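PDB 5COZ: regulatory protein YycH-like domain-containing protein, which is of unknown function but has a YycH-like domain and a predicted lipoprotein signal, so is probably a cell-envelope protein, and binds a sodium ion in the crystal. Local coordinates for residues Ile273-Leu287 / Tyr344-Arg356. Sequence-based numbering, arbitrary orientation.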
ATOM      1  N   ILE A 273     -12.051 -14.708 -12.991  1.00  8.74           N
ATOM      2  CA  ILE A 273     -12.441 -13.329 -12.724  1.00  7.72           C
ATOM      3  C   ILE A 273     -12.778 -12.624 -14.022  1.00  8.84           C
ATOM      4  O   ILE A 273     -12.417 -13.087 -15.106  1.00  9.31           O
ATOM      5  CB  ILE A 273     -11.355 -12.555 -11.935  1.00  9.36           C
ATOM      6  CG1 ILE A 273     -10.066 -12.333 -12.791  1.00  9.07           C
ATOM      7  CG2 ILE A 273     -11.079 -13.258 -10.588  1.00  9.80           C
ATOM      8  CD1 ILE A 273      -9.086 -11.381 -12.155  1.00  9.19           C
ATOM      9  N   LEU A 274     -13.462 -11.503 -13.906  1.00  7.64           N
ATOM     10  CA  LEU A 274     -13.782 -10.657 -15.039  1.00  6.95           C
ATOM     11  C   LEU A 274     -12.548  -9.981 -15.574  1.00  9.07           C
ATOM     12  O   LEU A 274     -11.650  -9.619 -14.803  1.00  8.99           O
ATOM     13  CB  LEU A 274     -14.761  -9.562 -14.571  1.00  6.74           C
ATOM     14  CG  LEU A 274     -16.185 -10.021 -14.278  1.00 10.48           C
ATOM     15  CD1 LEU A 274     -16.973  -8.910 -13.605  1.00 11.58           C
ATOM     16  CD2 LEU A 274     -16.886 -10.481 -15.573  1.00 12.71           C
ATOM     17  N   HIS A 275     -12.532  -9.712 -16.883  1.00  7.67           N
ATOM     18  CA  HIS A 275     -11.485  -8.879 -17.461  1.00  7.97           C
ATOM     19  C   HIS A 275     -11.711  -7.463 -16.958  1.00  8.65           C
ATOM     20  O   HIS A 275     -12.858  -7.074 -16.693  1.00  8.22           O
ATOM     21  CB  HIS A 275     -11.543  -8.902 -18.994  1.00  8.65           C
ATOM     22  CG  HIS A 275     -11.269 -10.245 -19.606  1.00 10.43           C
ATOM     23  ND1 HIS A 275     -11.399 -10.435 -20.969  1.00 12.60           N
ATOM     24  CD2 HIS A 275     -10.870 -11.408 -19.041  1.00 11.42           C
ATOM     25  CE1 HIS A 275     -11.108 -11.710 -21.195  1.00 11.96           C
ATOM     26  NE2 HIS A 275     -10.746 -12.333 -20.081  1.00 12.07           N
ATOM     27  N   PRO A 276     -10.667  -6.636 -16.894  1.00  7.34           N
ATOM     28  CA  PRO A 276     -10.870  -5.286 -16.336  1.00  8.05           C
ATOM     29  C   PRO A 276     -11.691  -4.379 -17.256  1.00 10.00           C
ATOM     30  O   PRO A 276     -12.208  -3.355 -16.788  1.00 10.20           O
ATOM     31  CB  PRO A 276      -9.449  -4.767 -16.091  1.00  9.10           C
ATOM     32  CG  PRO A 276      -8.560  -5.590 -17.036  1.00 11.19           C
ATOM     33  CD  PRO A 276      -9.231  -6.947 -17.108  1.00  7.82           C
ATOM     34  N   SER A 277     -11.881  -4.763 -18.540  1.00  7.80           N
ATOM     35  CA  SER A 277     -12.769  -4.000 -19.422  1.00  7.78           C
ATOM     36  C   SER A 277     -14.175  -3.911 -18.821  1.00 10.90           C
ATOM     37  O   SER A 277     -14.806  -2.852 -18.884  1.00 11.35           O
ATOM     38  CB  SER A 277     -12.849  -4.650 -20.798  1.00  9.53           C
ATOM     39  OG  SER A 277     -13.100  -6.042 -20.669  1.00 12.22           O
ATOM     40  N   SER A 278     -14.665  -5.040 -18.272  1.00  9.05           N
ATOM     41  CA  SER A 278     -16.009  -5.142 -17.691  1.00  8.93           C
ATOM     42  C   SER A 278     -16.126  -4.222 -16.486  1.00 12.06           C
ATOM     43  O   SER A 278     -17.123  -3.531 -16.334  1.00 12.26           O
ATOM     44  CB  SER A 278     -16.308  -6.582 -17.284  1.00 10.48           C
ATOM     45  OG  SER A 278     -16.206  -7.449 -18.403  1.00 14.80           O
ATOM     46  N   ILE A 279     -15.066  -4.150 -15.683  1.00  9.01           N
ATOM     47  CA  ILE A 279     -15.024  -3.288 -14.506  1.00  7.79           C
ATOM     48  C   ILE A 279     -14.965  -1.828 -14.917  1.00 11.36           C
ATOM     49  O   ILE A 279     -15.734  -1.021 -14.368  1.00 10.78           O
ATOM     50  CB  ILE A 279     -13.826  -3.674 -13.625  1.00 10.16           C
ATOM     51  CG1 ILE A 279     -13.910  -5.152 -13.207  1.00 10.45           C
ATOM     52  CG2 ILE A 279     -13.682  -2.716 -12.414  1.00 12.34           C
ATOM     53  CD1 ILE A 279     -15.175  -5.548 -12.420  1.00 11.91           C
ATOM     54  N   LEU A 280     -14.076  -1.471 -15.879  1.00  7.45           N
ATOM     55  CA  LEU A 280     -13.977  -0.074 -16.247  1.00  8.02           C
ATOM     56  C   LEU A 280     -15.288   0.447 -16.847  1.00 11.42           C
ATOM     57  O   LEU A 280     -15.697   1.548 -16.485  1.00 10.61           O
ATOM     58  CB  LEU A 280     -12.808   0.172 -17.211  1.00  8.95           C
ATOM     59  CG  LEU A 280     -12.655   1.658 -17.652  1.00 11.86           C
ATOM     60  CD1 LEU A 280     -12.423   2.592 -16.425  1.00 11.88           C
ATOM     61  CD2 LEU A 280     -11.521   1.797 -18.649  1.00 12.79           C
ATOM     62  N   SER A 281     -15.943  -0.314 -17.747  1.00  9.55           N
ATOM     63  CA  SER A 281     -17.182   0.193 -18.327  0.60  9.47           C
ATOM     64  C   SER A 281     -18.267   0.379 -17.240  1.00 11.03           C
ATOM     65  O   SER A 281     -18.981   1.386 -17.260  1.00 10.99           O
ATOM     66  CB  SER A 281     -17.663  -0.724 -19.442  0.60 11.81           C
ATOM     67  OG  SER A 281     -17.980  -1.990 -18.900  0.60 12.73           O
ATOM     68  N   LYS A 282     -18.355  -0.535 -16.274  1.00  8.70           N
ATOM     69  CA  LYS A 282     -19.335  -0.432 -15.205  1.00  8.66           C
ATOM     70  C   LYS A 282     -18.988   0.767 -14.290  1.00  9.94           C
ATOM     71  O   LYS A 282     -19.877   1.526 -13.879  1.00  9.30           O
ATOM     72  CB  LYS A 282     -19.324  -1.765 -14.431  1.00 12.88           C
ATOM     73  CG  LYS A 282     -20.460  -2.001 -13.518  1.00 21.23           C
ATOM     74  CD  LYS A 282     -20.536  -3.492 -13.297  1.00 17.17           C
ATOM     75  CE  LYS A 282     -21.649  -3.763 -12.381  1.00 13.24           C
ATOM     76  NZ  LYS A 282     -21.689  -5.203 -12.116  1.00 11.50           N
ATOM     77  N   GLU A 283     -17.696   0.956 -14.012  1.00  8.62           N
ATOM     78  CA  GLU A 283     -17.267   2.057 -13.144  1.00  8.17           C
ATOM     79  C   GLU A 283     -17.484   3.415 -13.836  1.00 10.26           C
ATOM     80  O   GLU A 283     -17.946   4.353 -13.186  1.00  8.90           O
ATOM     81  CB  GLU A 283     -15.809   1.860 -12.759  1.00 10.26           C
ATOM     82  CG  GLU A 283     -15.252   3.002 -11.917  1.00 11.40           C
ATOM     83  CD  GLU A 283     -15.742   3.120 -10.487  1.00 14.31           C
ATOM     84  OE1 GLU A 283     -16.614   2.332 -10.052  1.00 12.81           O
ATOM     85  OE2 GLU A 283     -15.252   4.046  -9.800  1.00 11.40           O
ATOM     86  N   VAL A 284     -17.236   3.499 -15.150  1.00  7.68           N
ATOM     87  CA  VAL A 284     -17.517   4.745 -15.873  1.00  7.42           C
ATOM     88  C   VAL A 284     -19.023   5.037 -15.823  1.00 10.83           C
ATOM     89  O   VAL A 284     -19.406   6.198 -15.650  1.00 10.50           O
ATOM     90  CB  VAL A 284     -16.972   4.668 -17.306  1.00 11.02           C
ATOM     91  CG1 VAL A 284     -17.657   5.667 -18.247  1.00 11.58           C
ATOM     92  CG2 VAL A 284     -15.462   4.845 -17.313  1.00 11.54           C
ATOM     93  N   ASP A 285     -19.886   4.003 -15.976  1.00  9.61           N
ATOM     94  CA  ASP A 285     -21.324   4.240 -15.927  1.00 10.27           C
ATOM     95  C   ASP A 285     -21.710   4.812 -14.551  1.00 13.30           C
ATOM     96  O   ASP A 285     -22.543   5.718 -14.486  1.00 14.31           O
ATOM     97  CB  ASP A 285     -22.076   2.948 -16.234  1.00 12.29           C
ATOM     98  CG  ASP A 285     -23.514   3.160 -16.659  1.00 25.83           C
ATOM     99  OD1 ASP A 285     -23.751   3.960 -17.623  1.00 23.40           O
ATOM    100  OD2 ASP A 285     -24.399   2.474 -16.100  1.00 32.85           O
ATOM    101  N   LYS A 286     -21.065   4.322 -13.471  1.00 10.43           N
ATOM    102  CA  LYS A 286     -21.327   4.818 -12.117  0.60 10.25           C
ATOM    103  C   LYS A 286     -20.844   6.260 -11.967  1.00 13.55           C
ATOM    104  O   LYS A 286     -21.578   7.122 -11.497  1.00 14.48           O
ATOM    105  CB  LYS A 286     -20.623   3.920 -11.080  0.60 11.44           C
ATOM    106  CG  LYS A 286     -20.806   4.364  -9.613  0.60 14.89           C
ATOM    107  CD  LYS A 286     -19.556   5.045  -9.025  0.60 15.12           C
ATOM    108  CE  LYS A 286     -19.624   5.113  -7.513  0.60 21.13           C
ATOM    109  NZ  LYS A 286     -18.533   5.951  -6.940  0.60 16.02           N
ATOM    110  N   LEU A 287     -19.586   6.507 -12.341  1.00  9.89           N
ATOM    111  CA  LEU A 287     -18.954   7.816 -12.174  1.00 10.77           C
ATOM    112  C   LEU A 287     -19.663   8.895 -12.956  1.00 14.00           C
ATOM    113  O   LEU A 287     -19.716  10.021 -12.485  1.00 13.71           O
ATOM    114  CB  LEU A 287     -17.479   7.752 -12.558  1.00 10.13           C
ATOM    115  CG  LEU A 287     -16.598   6.856 -11.645  1.00 12.08           C
ATOM    116  CD1 LEU A 287     -15.183   6.755 -12.182  1.00 11.39           C
ATOM    117  CD2 LEU A 287     -16.580   7.360 -10.210  1.00 15.16           C
ATOM    118  N   TYR A 344     -12.153   5.739  -4.097  1.00  6.87           N
ATOM    119  CA  TYR A 344     -11.992   4.426  -4.703  1.00  5.88           C
ATOM    120  C   TYR A 344     -13.328   3.702  -4.713  1.00  8.66           C
ATOM    121  O   TYR A 344     -14.235   4.010  -3.926  1.00  8.24           O
ATOM    122  CB  TYR A 344     -10.908   3.600  -3.951  1.00  7.07           C
ATOM    123  CG  TYR A 344     -11.355   3.182  -2.572  1.00  7.14           C
ATOM    124  CD1 TYR A 344     -11.355   4.083  -1.510  1.00  9.29           C
ATOM    125  CD2 TYR A 344     -11.756   1.880  -2.317  1.00  7.81           C
ATOM    126  CE1 TYR A 344     -11.844   3.720  -0.251  1.00  9.87           C
ATOM    127  CE2 TYR A 344     -12.194   1.491  -1.054  1.00  9.00           C
ATOM    128  CZ  TYR A 344     -12.248   2.414  -0.031  1.00 13.27           C
ATOM    129  OH  TYR A 344     -12.713   1.989   1.184  1.00 18.04           O
ATOM    130  N   ASP A 345     -13.413   2.700  -5.605  1.00  6.92           N
ATOM    131  CA  ASP A 345     -14.536   1.790  -5.710  1.00  6.67           C
ATOM    132  C   ASP A 345     -13.988   0.372  -5.726  1.00  7.86           C
ATOM    133  O   ASP A 345     -12.844   0.150  -6.139  1.00  7.09           O
ATOM    134  CB  ASP A 345     -15.374   2.093  -6.950  1.00  8.05           C
ATOM    135  CG  ASP A 345     -16.342   3.254  -6.726  1.00 10.79           C
ATOM    136  OD1 ASP A 345     -17.124   3.204  -5.736  1.00 14.71           O
ATOM    137  OD2 ASP A 345     -16.335   4.208  -7.546  1.00 11.78           O
ATOM    138  N   VAL A 346     -14.787  -0.588  -5.259  1.00  6.67           N
ATOM    139  CA  VAL A 346     -14.350  -1.978  -5.159  1.00  5.51           C
ATOM    140  C   VAL A 346     -15.398  -2.885  -5.757  1.00  7.04           C
ATOM    141  O   VAL A 346     -16.580  -2.726  -5.459  1.00  8.09           O
ATOM    142  CB  VAL A 346     -14.068  -2.399  -3.690  1.00  8.76           C
ATOM    143  CG1 VAL A 346     -13.457  -3.802  -3.638  1.00  8.31           C
ATOM    144  CG2 VAL A 346     -13.136  -1.422  -2.983  1.00  7.96           C
ATOM    145  N   TYR A 347     -14.957  -3.839  -6.568  1.00  6.17           N
ATOM    146  CA  TYR A 347     -15.823  -4.822  -7.202  1.00  6.13           C
ATOM    147  C   TYR A 347     -15.409  -6.220  -6.837  1.00  6.75           C
ATOM    148  O   TYR A 347     -14.220  -6.521  -6.862  1.00  7.61           O
ATOM    149  CB  TYR A 347     -15.727  -4.677  -8.736  1.00  7.47           C
ATOM    150  CG  TYR A 347     -16.319  -3.392  -9.245  1.00  6.86           C
ATOM    151  CD1 TYR A 347     -15.590  -2.201  -9.216  1.00  7.62           C
ATOM    152  CD2 TYR A 347     -17.586  -3.370  -9.821  1.00  8.72           C
ATOM    153  CE1 TYR A 347     -16.159  -1.004  -9.653  1.00  6.94           C
ATOM    154  CE2 TYR A 347     -18.153  -2.188 -10.275  1.00  9.76           C
ATOM    155  CZ  TYR A 347     -17.440  -1.010 -10.185  1.00 11.16           C
ATOM    156  OH  TYR A 347     -18.050   0.117 -10.660  1.00 11.00           O
ATOM    157  N   ASP A 348     -16.378  -7.089  -6.586  1.00  5.37           N
ATOM    158  CA  ASP A 348     -16.097  -8.522  -6.477  1.00  4.58           C
ATOM    159  C   ASP A 348     -15.486  -8.939  -7.838  1.00  6.47           C
ATOM    160  O   ASP A 348     -16.089  -8.668  -8.893  1.00  7.42           O
ATOM    161  CB  ASP A 348     -17.411  -9.252  -6.165  1.00  5.71           C
ATOM    162  CG  ASP A 348     -17.343 -10.766  -6.092  1.00 10.63           C
ATOM    163  OD1 ASP A 348     -16.588 -11.372  -6.900  1.00  9.42           O
ATOM    164  OD2 ASP A 348     -18.106 -11.352  -5.286  1.00 13.41           O
ATOM    165  N   ALA A 349     -14.279  -9.563  -7.835  1.00  6.01           N
ATOM    166  CA  ALA A 349     -13.651  -9.814  -9.144  1.00  7.03           C
ATOM    167  C   ALA A 349     -14.337 -10.917  -9.933  1.00  7.07           C
ATOM    168  O   ALA A 349     -14.190 -10.939 -11.154  1.00  8.29           O
ATOM    169  CB  ALA A 349     -12.172 -10.139  -8.980  1.00  7.77           C
ATOM    170  N   TYR A 350     -15.070 -11.819  -9.267  1.00  6.70           N
ATOM    171  CA  TYR A 350     -15.776 -12.885  -9.978  1.00  6.67           C
ATOM    172  C   TYR A 350     -17.072 -12.390 -10.554  1.00 10.37           C
ATOM    173  O   TYR A 350     -17.379 -12.717 -11.695  1.00 12.02           O
ATOM    174  CB  TYR A 350     -16.121 -14.068  -9.064  1.00  7.80           C
ATOM    175  CG  TYR A 350     -14.956 -14.731  -8.370  1.00  8.29           C
ATOM    176  CD1 TYR A 350     -13.941 -15.359  -9.099  1.00  9.05           C
ATOM    177  CD2 TYR A 350     -14.895 -14.785  -6.982  1.00  9.11           C
ATOM    178  CE1 TYR A 350     -12.888 -16.012  -8.449  1.00  9.38           C
ATOM    179  CE2 TYR A 350     -13.844 -15.411  -6.326  1.00  9.74           C
ATOM    180  CZ  TYR A 350     -12.880 -16.081  -7.064  1.00  9.22           C
ATOM    181  OH  TYR A 350     -11.855 -16.682  -6.367  1.00  8.77           O
ATOM    182  N   THR A 351     -17.872 -11.673  -9.746  1.00  8.03           N
ATOM    183  CA  THR A 351     -19.226 -11.340 -10.175  1.00  8.18           C
ATOM    184  C   THR A 351     -19.398  -9.947 -10.721  1.00 10.14           C
ATOM    185  O   THR A 351     -20.405  -9.699 -11.384  1.00 10.66           O
ATOM    186  CB  THR A 351     -20.207 -11.519  -9.004  1.00  9.20           C
ATOM    187  OG1 THR A 351     -19.947 -10.507  -8.012  1.00  9.37           O
ATOM    188  CG2 THR A 351     -20.162 -12.916  -8.380  1.00  9.30           C
ATOM    189  N   GLY A 352     -18.478  -9.042 -10.413  1.00  7.12           N
ATOM    190  CA  GLY A 352     -18.620  -7.638 -10.782  1.00  8.19           C
ATOM    191  C   GLY A 352     -19.552  -6.882  -9.849  1.00  9.29           C
ATOM    192  O   GLY A 352     -19.855  -5.727 -10.121  1.00  8.82           O
ATOM    193  N   GLU A 353     -20.029  -7.519  -8.754  1.00  7.44           N
ATOM    194  CA  GLU A 353     -20.844  -6.818  -7.738  1.00  7.14           C
ATOM    195  C   GLU A 353     -20.066  -5.597  -7.259  1.00  8.48           C
ATOM    196  O   GLU A 353     -18.929  -5.738  -6.811  1.00  8.02           O
ATOM    197  CB  GLU A 353     -21.107  -7.734  -6.542  1.00  9.19           C
ATOM    198  CG  GLU A 353     -21.820  -7.010  -5.394  1.00 12.33           C
ATOM    199  CD  GLU A 353     -22.116  -7.846  -4.162  1.00 20.25           C
ATOM    200  OE1 GLU A 353     -21.808  -9.063  -4.156  1.00 14.30           O
ATOM    201  OE2 GLU A 353     -22.640  -7.262  -3.182  1.00 18.70           O
ATOM    202  N   GLU A 354     -20.704  -4.431  -7.294  1.00  9.32           N
ATOM    203  CA  GLU A 354     -20.103  -3.212  -6.786  1.00  9.17           C
ATOM    204  C   GLU A 354     -20.408  -3.071  -5.307  1.00 13.35           C
ATOM    205  O   GLU A 354     -21.580  -3.117  -4.903  1.00 15.27           O
ATOM    206  CB  GLU A 354     -20.642  -2.002  -7.541  1.00 11.80           C
ATOM    207  CG  GLU A 354     -19.827  -0.787  -7.152  1.00 21.20           C
ATOM    208  CD  GLU A 354     -20.233   0.524  -7.777  1.00 49.37           C
ATOM    209  OE1 GLU A 354     -21.409   0.666  -8.191  1.00 35.20           O
ATOM    210  OE2 GLU A 354     -19.376   1.437  -7.788  1.00 43.91           O
ATOM    211  N   TYR A 355     -19.372  -2.887  -4.501  1.00  9.87           N
ATOM    212  CA  TYR A 355     -19.549  -2.698  -3.061  1.00 10.82           C
ATOM    213  C   TYR A 355     -19.835  -1.256  -2.746  1.00 18.29           C
ATOM    214  O   TYR A 355     -19.362  -0.351  -3.425  1.00 16.97           O
ATOM    215  CB  TYR A 355     -18.317  -3.174  -2.311  1.00 11.23           C
ATOM    216  CG  TYR A 355     -18.061  -4.650  -2.475  1.00 10.97           C
ATOM    217  CD1 TYR A 355     -19.102  -5.577  -2.377  1.00 14.08           C
ATOM    218  CD2 TYR A 355     -16.781  -5.132  -2.728  1.00 10.48           C
ATOM    219  CE1 TYR A 355     -18.865  -6.943  -2.514  1.00 12.75           C
ATOM    220  CE2 TYR A 355     -16.528  -6.491  -2.840  1.00 10.60           C
ATOM    221  CZ  TYR A 355     -17.571  -7.395  -2.712  1.00 14.95           C
ATOM    222  OH  TYR A 355     -17.328  -8.728  -2.822  1.00 16.61           O
ATOM    223  N   ARG A 356     -20.604  -1.039  -1.685  1.00 21.37           N
ATOM    224  CA  ARG A 356     -20.964   0.295  -1.207  1.00 24.11           C
ATOM    225  C   ARG A 356     -19.753   0.922  -0.529  1.00 25.75           C
ATOM    226  O   ARG A 356     -19.186   0.301   0.379  1.00 27.70           O
ATOM    227  CB  ARG A 356     -22.154   0.148  -0.229  1.00 29.31           C
ATOM    228  CG  ARG A 356     -22.411   1.320   0.712  1.00 41.95           C
ATOM    229  CD  ARG A 356     -23.585   1.039   1.632  1.00 44.91           C
ATOM    230  NE  ARG A 356     -23.218   0.293   2.846  1.00 45.32           N
ATOM    231  CZ  ARG A 356     -23.649  -0.933   3.142  1.00 53.09           C
ATOM    232  NH1 ARG A 356     -24.439  -1.589   2.299  1.00 36.53           N
ATOM    233  NH2 ARG A 356     -23.286  -1.516   4.282  1.00 32.39           N
TER
HETATM  234  O   HOH W   1     -20.701  -7.366 -13.699  1.00 11.18           O
HETATM  235  O   HOH W   2     -16.509   5.874  -4.396  1.00 22.19           O
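Tyr-347 and Glu-283 make the central polar link between helix 276-287 and strand 344-348. Tyr-347 OH donates to Glu-283 OE1 at 2.7 Å and meets the anti lone pair of that oxygen. OE1 lies in the plane of the ring, at its edge, while the carboxylate is turned 84° to it. The other Glu-283 oxygen, OE2, lies 2.5 Å from Asp-345 OD2, a spacing consistent with one of the acids being protonated. Lys-286 and Asp-345 reach toward each other from opposite directions. In the conformer described, Lys-286 NZ forms a salt bridge to Asp-345 OD2 on its syn lone pair at 2.9 Å, which would probably ease the crowding of negative charge. Lys-282 stays extended, and its NZ bonds to Gly-352 O at 2.8 Å from above the carbonyl plane. Water 1 also accepts from this amine.

The apolar contacts fall into two groups. In the first, Ile-279 CG2 sits over one face of the Tyr-347 ring in a CH-pi contact, 4.2 Å from the centroid. A leucine in place of Tyr-347 would probably leave Glu-283 OE1 without its hydroxyl donor and Ile-279 without the aromatic face. In the second, Ile-273 CG2 packs on Ala-349 CB and Tyr-350 CD1. Leu-274 CD1 lies 3.5 Å from Gly-352 CA, where a side chain would clash.

One backbone bond joins the loops: Leu-274 N to Ala-349 O, 2.9 Å and nearly straight.

The helix packs on the mixed sheet, running obliquely antiparallel to strand 344-348 with the axes 10.4 Å apart. Neighbouring strand 314-330 meets both segments: Trp-321 touches Ile-279, and Tyr-325 touches Lys-286 and Asp-345. Helix 16-22 packs against Leu-280 and Val-284 of helix 276-287.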